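Local coordinates for mRNA-binding protein PUF3 (Saccharomyces cerevisiae, PDB 3K49), which binds the 3' untranslated regions of mRNAs that mostly encode mitochondrial proteins, promoting COX17 mRNA decay and localizing its targets near mitochondria, at residues 84-89 and 96-101; 103-108 and 116-121; 302-307 and 334-339. All blocks are in the same frame, centred on the assembly; numbering follows the deposited sequence.

In the fold
Following the chain from the N terminus, contact 1 closes first, turning helix 79-88 back against helix 91-101 across the short connection between them. Contact 2 opens directly afterwards and closes its own short loop, joining helix 105-110 to helix 114-124. Contact 3 closes a longer excursion near the C-terminal end, where helix 326-345 returns to helix 303-308 with helix 313-323 in between. The three run in series, with no nesting or crossing. Contacts 1 and 2 are neighbours, tied by a Glu87-Lys120 salt bridge and by packing of Phe86 on Ala121 and Phe101 on Leu108. Contact 3 lies about 56 Å from contact 2, centre to centre, toward the other end of the curved Pumilio homology domain.

Contact 1. Residues 84-89 and 96-101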
loop_
_atom_site.group_PDB
_atom_site.type_symbol
_atom_site.label_atom_id
_atom_site.label_comp_id
_atom_site.label_asym_id
_atom_site.label_seq_id
_atom_site.Cartn_x
_atom_site.Cartn_y
_atom_site.Cartn_z
ATOM N N LYS A 84 17.772 -13.611 -9.982
ATOM C CA LYS A 84 17.772 -15.057 -9.751
ATOM C C LYS A 84 19.045 -15.484 -9.059
ATOM O O LYS A 84 19.059 -16.468 -8.343
ATOM C CB LYS A 84 17.567 -15.872 -11.026
ATOM C CG LYS A 84 16.164 -15.834 -11.583
ATOM C CD LYS A 84 15.196 -16.547 -10.686
ATOM C CE LYS A 84 13.796 -16.031 -10.944
ATOM N NZ LYS A 84 13.794 -14.532 -11.057
ATOM N N PHE A 85 20.120 -14.744 -9.252
ATOM C CA PHE A 85 21.326 -15.082 -8.517
ATOM C C PHE A 85 21.226 -14.764 -7.018
ATOM O O PHE A 85 21.917 -15.393 -6.206
ATOM C CB PHE A 85 22.573 -14.492 -9.179
ATOM C CG PHE A 85 23.116 -15.363 -10.282
ATOM C CD1 PHE A 85 22.952 -15.010 -11.617
ATOM C CD2 PHE A 85 23.756 -16.569 -9.979
ATOM C CE1 PHE A 85 23.428 -15.828 -12.638
ATOM C CE2 PHE A 85 24.238 -17.393 -10.984
ATOM C CZ PHE A 85 24.078 -17.022 -12.321
ATOM N N PHE A 86 20.374 -13.802 -6.642
ATOM C CA PHE A 86 20.124 -13.569 -5.214
ATOM C C PHE A 86 19.196 -14.649 -4.640
ATOM O O PHE A 86 19.330 -15.067 -3.498
ATOM C CB PHE A 86 19.571 -12.156 -4.936
ATOM C CG PHE A 86 20.622 -11.070 -4.970
ATOM C CD1 PHE A 86 20.657 -10.140 -6.012
ATOM C CD2 PHE A 86 21.577 -10.982 -3.960
ATOM C CE1 PHE A 86 21.624 -9.142 -6.039
ATOM C CE2 PHE A 86 22.557 -9.991 -3.980
ATOM C CZ PHE A 86 22.578 -9.066 -5.012
ATOM N N GLU A 87 18.257 -15.101 -5.452
ATOM C CA GLU A 87 17.325 -16.141 -5.068
ATOM C C GLU A 87 17.946 -17.569 -5.062
ATOM O O GLU A 87 17.717 -18.369 -4.141
ATOM C CB GLU A 87 16.131 -16.085 -6.020
ATOM C CG GLU A 87 14.948 -16.954 -5.649
ATOM C CD GLU A 87 13.717 -16.630 -6.488
ATOM O OE1 GLU A 87 12.649 -17.231 -6.248
ATOM O OE2 GLU A 87 13.820 -15.774 -7.395
ATOM N N PHE A 88 18.733 -17.890 -6.081
ATOM C CA PHE A 88 19.237 -19.256 -6.242
ATOM C C PHE A 88 20.743 -19.328 -6.129
ATOM O O PHE A 88 21.322 -20.389 -6.311
ATOM C CB PHE A 88 18.768 -19.858 -7.579
ATOM C CG PHE A 88 17.284 -20.015 -7.653
ATOM C CD1 PHE A 88 16.514 -19.144 -8.402
ATOM C CD2 PHE A 88 16.646 -21.002 -6.912
ATOM C CE1 PHE A 88 15.129 -19.269 -8.432
ATOM C CE2 PHE A 88 15.262 -21.134 -6.935
ATOM C CZ PHE A 88 14.503 -20.263 -7.698
ATOM N N GLY A 89 21.369 -18.197 -5.821
ATOM C CA GLY A 89 22.815 -18.116 -5.785
ATOM C C GLY A 89 23.413 -18.623 -4.491
ATOM O O GLY A 89 22.706 -18.798 -3.494
ATOM N N THR A 96 29.568 -11.380 -3.849
ATOM C CA THR A 96 30.260 -10.763 -4.965
ATOM C C THR A 96 29.438 -9.660 -5.617
ATOM O O THR A 96 29.974 -8.619 -5.986
ATOM C CB THR A 96 30.642 -11.822 -6.017
ATOM O OG1 THR A 96 31.659 -12.677 -5.476
ATOM C CG2 THR A 96 31.140 -11.167 -7.303
ATOM N N LEU A 97 28.142 -9.905 -5.777
ATOM C CA LEU A 97 27.236 -8.920 -6.345
ATOM C C LEU A 97 27.090 -7.728 -5.402
ATOM O O LEU A 97 27.111 -6.572 -5.831
ATOM C CB LEU A 97 25.871 -9.549 -6.585
ATOM C CG LEU A 97 25.801 -10.698 -7.578
ATOM C CD1 LEU A 97 24.359 -11.234 -7.650
ATOM C CD2 LEU A 97 26.301 -10.259 -8.931
ATOM N N VAL A 98 26.947 -8.023 -4.111
ATOM C CA VAL A 98 26.839 -6.984 -3.108
ATOM C C VAL A 98 28.062 -6.076 -3.175
ATOM O O VAL A 98 27.946 -4.851 -3.158
ATOM C CB VAL A 98 26.674 -7.569 -1.687
ATOM C CG1 VAL A 98 26.871 -6.495 -0.631
ATOM C CG2 VAL A 98 25.301 -8.191 -1.526
ATOM N N ASP A 99 29.237 -6.682 -3.269
ATOM C CA ASP A 99 30.469 -5.913 -3.334
ATOM C C ASP A 99 30.559 -5.061 -4.597
ATOM O O ASP A 99 31.323 -4.102 -4.642
ATOM C CB ASP A 99 31.678 -6.835 -3.212
ATOM C CG ASP A 99 31.676 -7.618 -1.906
ATOM O OD1 ASP A 99 30.852 -7.296 -1.016
ATOM O OD2 ASP A 99 32.489 -8.561 -1.770
ATOM N N GLN A 100 29.778 -5.405 -5.615
ATOM C CA GLN A 100 29.661 -4.542 -6.789
ATOM C C GLN A 100 28.609 -3.439 -6.609
ATOM O O GLN A 100 28.530 -2.512 -7.418
ATOM C CB GLN A 100 29.340 -5.359 -8.037
ATOM C CG GLN A 100 30.532 -6.084 -8.612
ATOM C CD GLN A 100 30.183 -6.794 -9.890
ATOM O OE1 GLN A 100 29.405 -6.283 -10.699
ATOM N NE2 GLN A 100 30.743 -7.988 -10.081
ATOM N N PHE A 101 27.791 -3.553 -5.564
ATOM C CA PHE A 101 26.751 -2.560 -5.319
ATOM C C PHE A 101 27.291 -1.451 -4.422
ATOM O O PHE A 101 26.891 -0.287 -4.550
ATOM C CB PHE A 101 25.490 -3.193 -4.714
ATOM C CG PHE A 101 24.759 -4.117 -5.653
ATOM C CD1 PHE A 101 25.022 -4.100 -7.021
ATOM C CD2 PHE A 101 23.794 -4.990 -5.170
ATOM C CE1 PHE A 101 24.348 -4.957 -7.897
ATOM C CE2 PHE A 101 23.105 -5.842 -6.036
ATOM C CZ PHE A 101 23.382 -5.829 -7.406
#
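A 2.7 Å hydrogen bond from Phe101 N to Val98 O ties together the turn whose two side chains meet the rim of Phe86. The contact packs neighbouring helices of the Pumilio array, 84-89 in repeat 2 and 96-101 running from repeat 2 into repeat 3. The axes of segments 84-88 and 96-101 run at 138° between N-to-C directions. Phe86 holds its CG beside the backbone N (chi1 -78°), which turns CE1, CZ and CE2 toward Leu97, Val98 and Phe101. Leu97 comes over one face of the ring: its CD1 sits 4.0 Å from the centroid of Phe86 in a CH-pi contact, while Leu97 CB reaches Phe86 CZ at 3.7 Å. The same Leu97 CD1 touches Phe85 CB at 4.0 Å, so one methyl serves both phenylalanines. At the edge of the Phe86 ring, Val98 CG2 meets CE2 at 4.1 Å. Phe101 arrives from the opposite direction, and its CE2 lies 3.4 Å from Phe86 CZ; the rings meet rim to rim, planes at 39°. An alanine in place of Phe86 would take the ring from under Leu97 CD1 and would probably open a gap beside Phe101 CE2 and Val98 CG2. Ala121 of helix 114-124 and Ile125 just beyond it also pack on Phe86. No hydrogen bond or salt bridge joins the segments, so their hold depends on the fit of buried hydrocarbon surfaces.

Contact 2. Residues 103-108 and 116-121; sequences GNMKQL and RVIQKA. With nucleotides of chain B.
Leu108 and Ile118 bring the backbones nearest to each other, their CA atoms 7.3 Å apart, where helix 105-110 packs on helix 114-124 in Pumilio repeat 3. Ile118 is the shared partner. Its CG1, beside the backbone N (chi1 -72°), points at Leu108 and lies 3.9 Å from Leu108 CB, the two side chains crossing nearly at a right angle. Met105 touches both branches: its chain bends at chi2 and chi3, bringing SD to 3.9 Å from Ile118 CD1 and CE to 4.0 Å from Ile118 CG2. Phe101 and Val153 further enclose this isoleucine.

Arg116 and Gln119, on the same helix, serve the RNA instead. The carboxamide of Gln119 reads the Hoogsteen edge of A8 of chain B with two nearly straight hydrogen bonds. N6 of A8 donates to Gln119 OE1 at 2.8 Å. Gln119 NE2 donates in turn to N7 of A8 at 3.0 Å. Beyond CG the glutamine is extended, carrying both polar atoms out to the base. The guanidinium of Arg116 lies between consecutive nucleotides, with A8 over one face and U9 of chain B over the opposite one. Its NH2 adds a weak hydrogen bond to O4' of U9, 3.1 Å long. The helix thus divides its work: Ile118 packs against Leu108 and Met105, while Gln119 matches a donor and an acceptor on adenine and the Arg116 guanidinium is sandwiched between the two bases, consistent with the stacking position of PUF repeats.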
loop_
_atom_site.group_PDB
_atom_site.type_symbol
_atom_site.label_atom_id
_atom_site.label_comp_id
_atom_site.label_asym_id
_atom_site.label_seq_id
_atom_site.Cartn_x
_atom_site.Cartn_y
_atom_site.Cartn_z
ATOM N N GLY A 103 28.940 1.550 -2.899
ATOM C CA GLY A 103 29.298 2.822 -3.508
ATOM C C GLY A 103 28.361 3.215 -4.631
ATOM O O GLY A 103 28.505 4.289 -5.206
ATOM N N ASN A 104 27.402 2.342 -4.944
ATOM C CA ASN A 104 26.500 2.554 -6.074
ATOM C C ASN A 104 25.040 2.459 -5.711
ATOM O O ASN A 104 24.188 2.489 -6.595
ATOM C CB ASN A 104 26.787 1.555 -7.194
ATOM C CG ASN A 104 28.240 1.555 -7.608
ATOM O OD1 ASN A 104 28.741 2.550 -8.127
ATOM N ND2 ASN A 104 28.930 0.435 -7.373
ATOM N N MET A 105 24.750 2.345 -4.418
ATOM C CA MET A 105 23.368 2.214 -3.972
ATOM C C MET A 105 22.444 3.250 -4.565
ATOM O O MET A 105 21.425 2.890 -5.148
ATOM C CB MET A 105 23.252 2.246 -2.446
ATOM C CG MET A 105 23.055 0.880 -1.830
ATOM S SD MET A 105 21.575 0.046 -2.443
ATOM C CE MET A 105 20.315 0.677 -1.331
ATOM N N LYS A 106 22.793 4.529 -4.404
ATOM C CA LYS A 106 21.910 5.623 -4.800
ATOM C C LYS A 106 21.576 5.535 -6.277
ATOM O O LYS A 106 20.406 5.560 -6.673
ATOM C CB LYS A 106 22.541 6.979 -4.468
ATOM C CG LYS A 106 21.558 8.137 -4.491
ATOM C CD LYS A 106 22.099 9.337 -3.733
ATOM C CE LYS A 106 21.369 10.601 -4.137
ATOM N NZ LYS A 106 21.819 11.784 -3.350
ATOM N N GLN A 107 22.613 5.402 -7.089
ATOM C CA GLN A 107 22.435 5.348 -8.526
ATOM C C GLN A 107 21.543 4.180 -8.938
ATOM O O GLN A 107 20.585 4.361 -9.694
ATOM C CB GLN A 107 23.792 5.260 -9.199
ATOM C CG GLN A 107 23.727 5.138 -10.700
ATOM C CD GLN A 107 25.083 5.360 -11.337
ATOM O OE1 GLN A 107 26.121 5.056 -10.741
ATOM N NE2 GLN A 107 25.085 5.905 -12.544
ATOM N N LEU A 108 21.852 2.984 -8.435
ATOM C CA LEU A 108 21.048 1.808 -8.743
ATOM C C LEU A 108 19.613 1.996 -8.260
ATOM O O LEU A 108 18.651 1.647 -8.941
ATOM C CB LEU A 108 21.659 0.557 -8.111
ATOM C CG LEU A 108 23.066 0.264 -8.605
ATOM C CD1 LEU A 108 23.667 -0.870 -7.813
ATOM C CD2 LEU A 108 23.016 -0.036 -10.087
ATOM N N ARG A 116 14.812 -2.792 -9.001
ATOM C CA ARG A 116 14.167 -4.089 -8.800
ATOM C C ARG A 116 15.169 -5.124 -8.288
ATOM O O ARG A 116 14.824 -5.992 -7.493
ATOM C CB ARG A 116 13.524 -4.587 -10.077
ATOM C CG ARG A 116 12.619 -3.607 -10.726
ATOM C CD ARG A 116 11.370 -3.380 -9.919
ATOM N NE ARG A 116 10.253 -3.061 -10.799
ATOM C CZ ARG A 116 8.998 -3.433 -10.581
ATOM N NH1 ARG A 116 8.697 -4.149 -9.506
ATOM N NH2 ARG A 116 8.040 -3.100 -11.443
ATOM N N VAL A 117 16.412 -4.997 -8.737
ATOM C CA VAL A 117 17.478 -5.876 -8.293
ATOM C C VAL A 117 17.839 -5.582 -6.850
ATOM O O VAL A 117 18.057 -6.508 -6.055
ATOM C CB VAL A 117 18.744 -5.713 -9.183
ATOM C CG1 VAL A 117 19.934 -6.420 -8.574
ATOM C CG2 VAL A 117 18.470 -6.240 -10.579
ATOM N N ILE A 118 17.922 -4.287 -6.530
ATOM C CA ILE A 118 18.217 -3.839 -5.185
ATOM C C ILE A 118 17.131 -4.350 -4.224
ATOM O O ILE A 118 17.403 -4.848 -3.124
ATOM C CB ILE A 118 18.272 -2.302 -5.109
ATOM C CG1 ILE A 118 19.532 -1.758 -5.804
ATOM C CG2 ILE A 118 18.214 -1.843 -3.636
ATOM C CD1 ILE A 118 20.847 -2.447 -5.356
ATOM N N GLN A 119 15.888 -4.228 -4.660
ATOM C CA GLN A 119 14.779 -4.658 -3.853
ATOM C C GLN A 119 14.830 -6.155 -3.573
ATOM O O GLN A 119 14.516 -6.595 -2.447
ATOM C CB GLN A 119 13.477 -4.271 -4.523
ATOM C CG GLN A 119 13.088 -2.791 -4.292
ATOM C CD GLN A 119 11.925 -2.356 -5.164
ATOM O OE1 GLN A 119 10.770 -2.633 -4.858
ATOM N NE2 GLN A 119 12.228 -1.683 -6.260
ATOM N N LYS A 120 15.218 -6.932 -4.595
ATOM C CA LYS A 120 15.294 -8.374 -4.452
ATOM C C LYS A 120 16.458 -8.719 -3.518
ATOM O O LYS A 120 16.360 -9.624 -2.687
ATOM C CB LYS A 120 15.443 -9.079 -5.798
ATOM C CG LYS A 120 15.267 -10.631 -5.736
ATOM C CD LYS A 120 13.777 -11.057 -5.720
ATOM C CE LYS A 120 13.600 -12.565 -5.746
ATOM N NZ LYS A 120 14.110 -13.239 -7.004
ATOM N N ALA A 121 17.549 -7.972 -3.645
ATOM C CA ALA A 121 18.737 -8.241 -2.852
ATOM C C ALA A 121 18.507 -8.078 -1.351
ATOM O O ALA A 121 18.954 -8.910 -0.559
ATOM C CB ALA A 121 19.906 -7.389 -3.321
ATOM P P A B 8 3.911 5.002 -10.417
ATOM O OP1 A B 8 4.180 6.439 -10.241
ATOM O OP2 A B 8 2.815 4.551 -11.308
ATOM O "O5'" A B 8 5.255 4.289 -10.919
ATOM C "C5'" A B 8 5.347 2.871 -10.952
ATOM C "C4'" A B 8 6.722 2.445 -11.417
ATOM O "O4'" A B 8 7.594 2.316 -10.278
ATOM C "C3'" A B 8 6.778 1.077 -12.076
ATOM O "O3'" A B 8 6.460 1.219 -13.450
ATOM C "C2'" A B 8 8.243 0.678 -11.888
ATOM O "O2'" A B 8 9.113 1.204 -12.867
ATOM C "C1'" A B 8 8.596 1.365 -10.566
ATOM N N9 A B 8 8.753 0.459 -9.424
ATOM C C8 A B 8 9.890 0.305 -8.678
ATOM N N7 A B 8 9.785 -0.585 -7.717
ATOM C C5 A B 8 8.489 -1.050 -7.842
ATOM C C6 A B 8 7.759 -2.006 -7.117
ATOM N N6 A B 8 8.266 -2.686 -6.093
ATOM N N1 A B 8 6.479 -2.236 -7.489
ATOM C C2 A B 8 5.976 -1.543 -8.519
ATOM N N3 A B 8 6.565 -0.616 -9.279
ATOM C C4 A B 8 7.834 -0.412 -8.884
ATOM P P U B 9 5.703 0.052 -14.242
ATOM O OP1 U B 9 5.637 0.435 -15.677
ATOM O OP2 U B 9 4.463 -0.278 -13.510
ATOM O "O5'" U B 9 6.680 -1.202 -14.113
ATOM C "C5'" U B 9 6.416 -2.399 -14.830
ATOM C "C4'" U B 9 7.695 -2.872 -15.472
ATOM O "O4'" U B 9 8.623 -3.245 -14.443
ATOM C "C3'" U B 9 7.616 -4.124 -16.320
ATOM O "O3'" U B 9 7.200 -3.736 -17.619
ATOM C "C2'" U B 9 9.069 -4.604 -16.337
ATOM O "O2'" U B 9 9.778 -4.085 -17.449
ATOM C "C1'" U B 9 9.639 -4.027 -15.030
ATOM N N1 U B 9 10.088 -5.021 -14.029
ATOM C C2 U B 9 11.362 -5.521 -14.136
ATOM O O2 U B 9 12.137 -5.171 -15.011
ATOM N N3 U B 9 11.709 -6.438 -13.168
ATOM C C4 U B 9 10.918 -6.878 -12.125
ATOM O O4 U B 9 11.331 -7.747 -11.364
ATOM C C5 U B 9 9.612 -6.292 -12.076
ATOM C C6 U B 9 9.251 -5.413 -13.005
#

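Contact 3. Residues 302-307 and 334-339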
loop_
_atom_site.group_PDB
_atom_site.type_symbol
_atom_site.label_atom_id
_atom_site.label_comp_id
_atom_site.label_asym_id
_atom_site.label_seq_id
_atom_site.Cartn_x
_atom_site.Cartn_y
_atom_site.Cartn_z
ATOM N N SER A 302 -33.279 15.607 6.169
ATOM C CA SER A 302 -32.722 14.785 7.237
ATOM C C SER A 302 -31.469 14.058 6.745
ATOM O O SER A 302 -31.416 13.609 5.595
ATOM C CB SER A 302 -33.753 13.768 7.712
ATOM O OG SER A 302 -34.029 12.825 6.690
ATOM N N PRO A 303 -30.457 13.936 7.619
ATOM C CA PRO A 303 -29.191 13.263 7.305
ATOM C C PRO A 303 -29.374 12.004 6.460
ATOM O O PRO A 303 -28.829 11.934 5.354
ATOM C CB PRO A 303 -28.644 12.915 8.687
ATOM C CG PRO A 303 -29.130 14.042 9.541
ATOM C CD PRO A 303 -30.486 14.422 9.009
ATOM N N MET A 304 -30.137 11.041 6.973
ATOM C CA MET A 304 -30.385 9.774 6.286
ATOM C C MET A 304 -30.720 9.960 4.816
ATOM O O MET A 304 -30.091 9.353 3.947
ATOM C CB MET A 304 -31.532 9.029 6.957
ATOM C CG MET A 304 -31.192 8.479 8.322
ATOM S SD MET A 304 -30.317 6.910 8.184
ATOM C CE MET A 304 -31.505 5.977 7.222
ATOM N N ILE A 305 -31.714 10.799 4.541
ATOM C CA ILE A 305 -32.227 10.958 3.186
ATOM C C ILE A 305 -31.240 11.670 2.274
ATOM O O ILE A 305 -31.108 11.319 1.100
ATOM C CB ILE A 305 -33.542 11.754 3.170
ATOM C CG1 ILE A 305 -34.587 11.077 4.057
ATOM C CG2 ILE A 305 -34.056 11.905 1.745
ATOM C CD1 ILE A 305 -34.927 9.667 3.632
ATOM N N LEU A 306 -30.550 12.675 2.809
ATOM C CA LEU A 306 -29.497 13.350 2.061
ATOM C C LEU A 306 -28.419 12.336 1.697
ATOM O O LEU A 306 -27.776 12.440 0.657
ATOM C CB LEU A 306 -28.866 14.463 2.890
ATOM C CG LEU A 306 -29.658 15.741 3.133
ATOM C CD1 LEU A 306 -28.903 16.617 4.121
ATOM C CD2 LEU A 306 -29.907 16.486 1.830
ATOM N N MET A 307 -28.229 11.356 2.573
ATOM C CA MET A 307 -27.207 10.340 2.385
ATOM C C MET A 307 -27.632 9.258 1.389
ATOM O O MET A 307 -26.883 8.942 0.465
ATOM C CB MET A 307 -26.795 9.743 3.736
ATOM C CG MET A 307 -25.885 10.674 4.532
ATOM S SD MET A 307 -25.472 10.073 6.172
ATOM C CE MET A 307 -24.669 8.516 5.782
ATOM N N ILE A 334 -36.049 0.595 8.686
ATOM C CA ILE A 334 -37.383 1.105 8.418
ATOM C C ILE A 334 -37.343 2.400 7.619
ATOM O O ILE A 334 -38.160 2.607 6.721
ATOM C CB ILE A 334 -38.156 1.367 9.722
ATOM C CG1 ILE A 334 -38.405 0.057 10.470
ATOM C CG2 ILE A 334 -39.468 2.079 9.425
ATOM C CD1 ILE A 334 -38.947 0.247 11.869
ATOM N N ALA A 335 -36.389 3.270 7.944
ATOM C CA ALA A 335 -36.215 4.522 7.209
ATOM C C ALA A 335 -35.923 4.255 5.738
ATOM O O ALA A 335 -36.486 4.903 4.852
ATOM C CB ALA A 335 -35.109 5.350 7.827
ATOM N N ILE A 336 -35.045 3.287 5.488
ATOM C CA ILE A 336 -34.658 2.931 4.130
ATOM C C ILE A 336 -35.849 2.368 3.378
ATOM O O ILE A 336 -36.128 2.765 2.246
ATOM C CB ILE A 336 -33.507 1.903 4.116
ATOM C CG1 ILE A 336 -32.325 2.423 4.933
ATOM C CG2 ILE A 336 -33.073 1.613 2.694
ATOM C CD1 ILE A 336 -31.191 1.452 5.054
ATOM N N ARG A 337 -36.550 1.438 4.015
ATOM C CA ARG A 337 -37.746 0.848 3.428
ATOM C C ARG A 337 -38.735 1.938 3.033
ATOM O O ARG A 337 -39.313 1.911 1.944
ATOM C CB ARG A 337 -38.395 -0.129 4.408
ATOM C CG ARG A 337 -37.726 -1.493 4.477
ATOM C CD ARG A 337 -38.175 -2.252 5.724
ATOM N NE ARG A 337 -37.765 -3.656 5.712
ATOM C CZ ARG A 337 -37.743 -4.438 6.788
ATOM N NH1 ARG A 337 -38.100 -3.950 7.968
ATOM N NH2 ARG A 337 -37.359 -5.706 6.687
ATOM N N ALA A 338 -38.912 2.906 3.922
ATOM C CA ALA A 338 -39.802 4.029 3.663
ATOM C C ALA A 338 -39.401 4.814 2.417
ATOM O O ALA A 338 -40.254 5.187 1.612
ATOM C CB ALA A 338 -39.856 4.946 4.870
ATOM N N TYR A 339 -38.104 5.066 2.259
ATOM C CA TYR A 339 -37.618 5.875 1.140
ATOM C C TYR A 339 -37.927 5.248 -0.214
ATOM O O TYR A 339 -38.144 5.947 -1.204
ATOM C CB TYR A 339 -36.114 6.133 1.253
ATOM C CG TYR A 339 -35.539 6.786 0.015
ATOM C CD1 TYR A 339 -35.655 8.153 -0.188
ATOM C CD2 TYR A 339 -34.894 6.032 -0.961
ATOM C CE1 TYR A 339 -35.142 8.753 -1.321
ATOM C CE2 TYR A 339 -34.376 6.624 -2.098
ATOM C CZ TYR A 339 -34.504 7.985 -2.272
ATOM O OH TYR A 339 -33.991 8.581 -3.403
#
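Met304 and Ile305 pack against Ala335, Ile336 and Tyr339 in the region of Pumilio repeat 8, near the C-terminal end of the helical PUF array. The axes of segments 303-307 and 334-339 come within 10.8 Å, at 53° between N-to-C directions.

Of the aliphatic contacts, the closest is between methyls: Met304 CE lies 3.7 Å from Ala335 CB. The methionine bends at both chi2 and chi3, which folds its terminal methyl across toward the small alanine. The same CE reaches Ile336 CG1 more loosely, at 4.3 Å. Ile336 also packs on Val321, Leu360 and Val364, so this corner joins helix 313-323 and helix 355-364 to helix 326-345.

No hydrogen bond crosses between the segments. Leu306 N bonds to Ser302 O at 3.1 Å, at the start of one helix, where Ser302 OG is also bonded to Glu299 O. Tyr339 N bonds to Ala335 O, also at 3.1 Å, in the other.

A further apolar contact is on the ring of Tyr339, whose CG stands opposite the backbone N (chi1 171°). The Ile305 side chain crosses it obliquely, and Ile305 CD1 stops 4.2 Å from Tyr339 CD1.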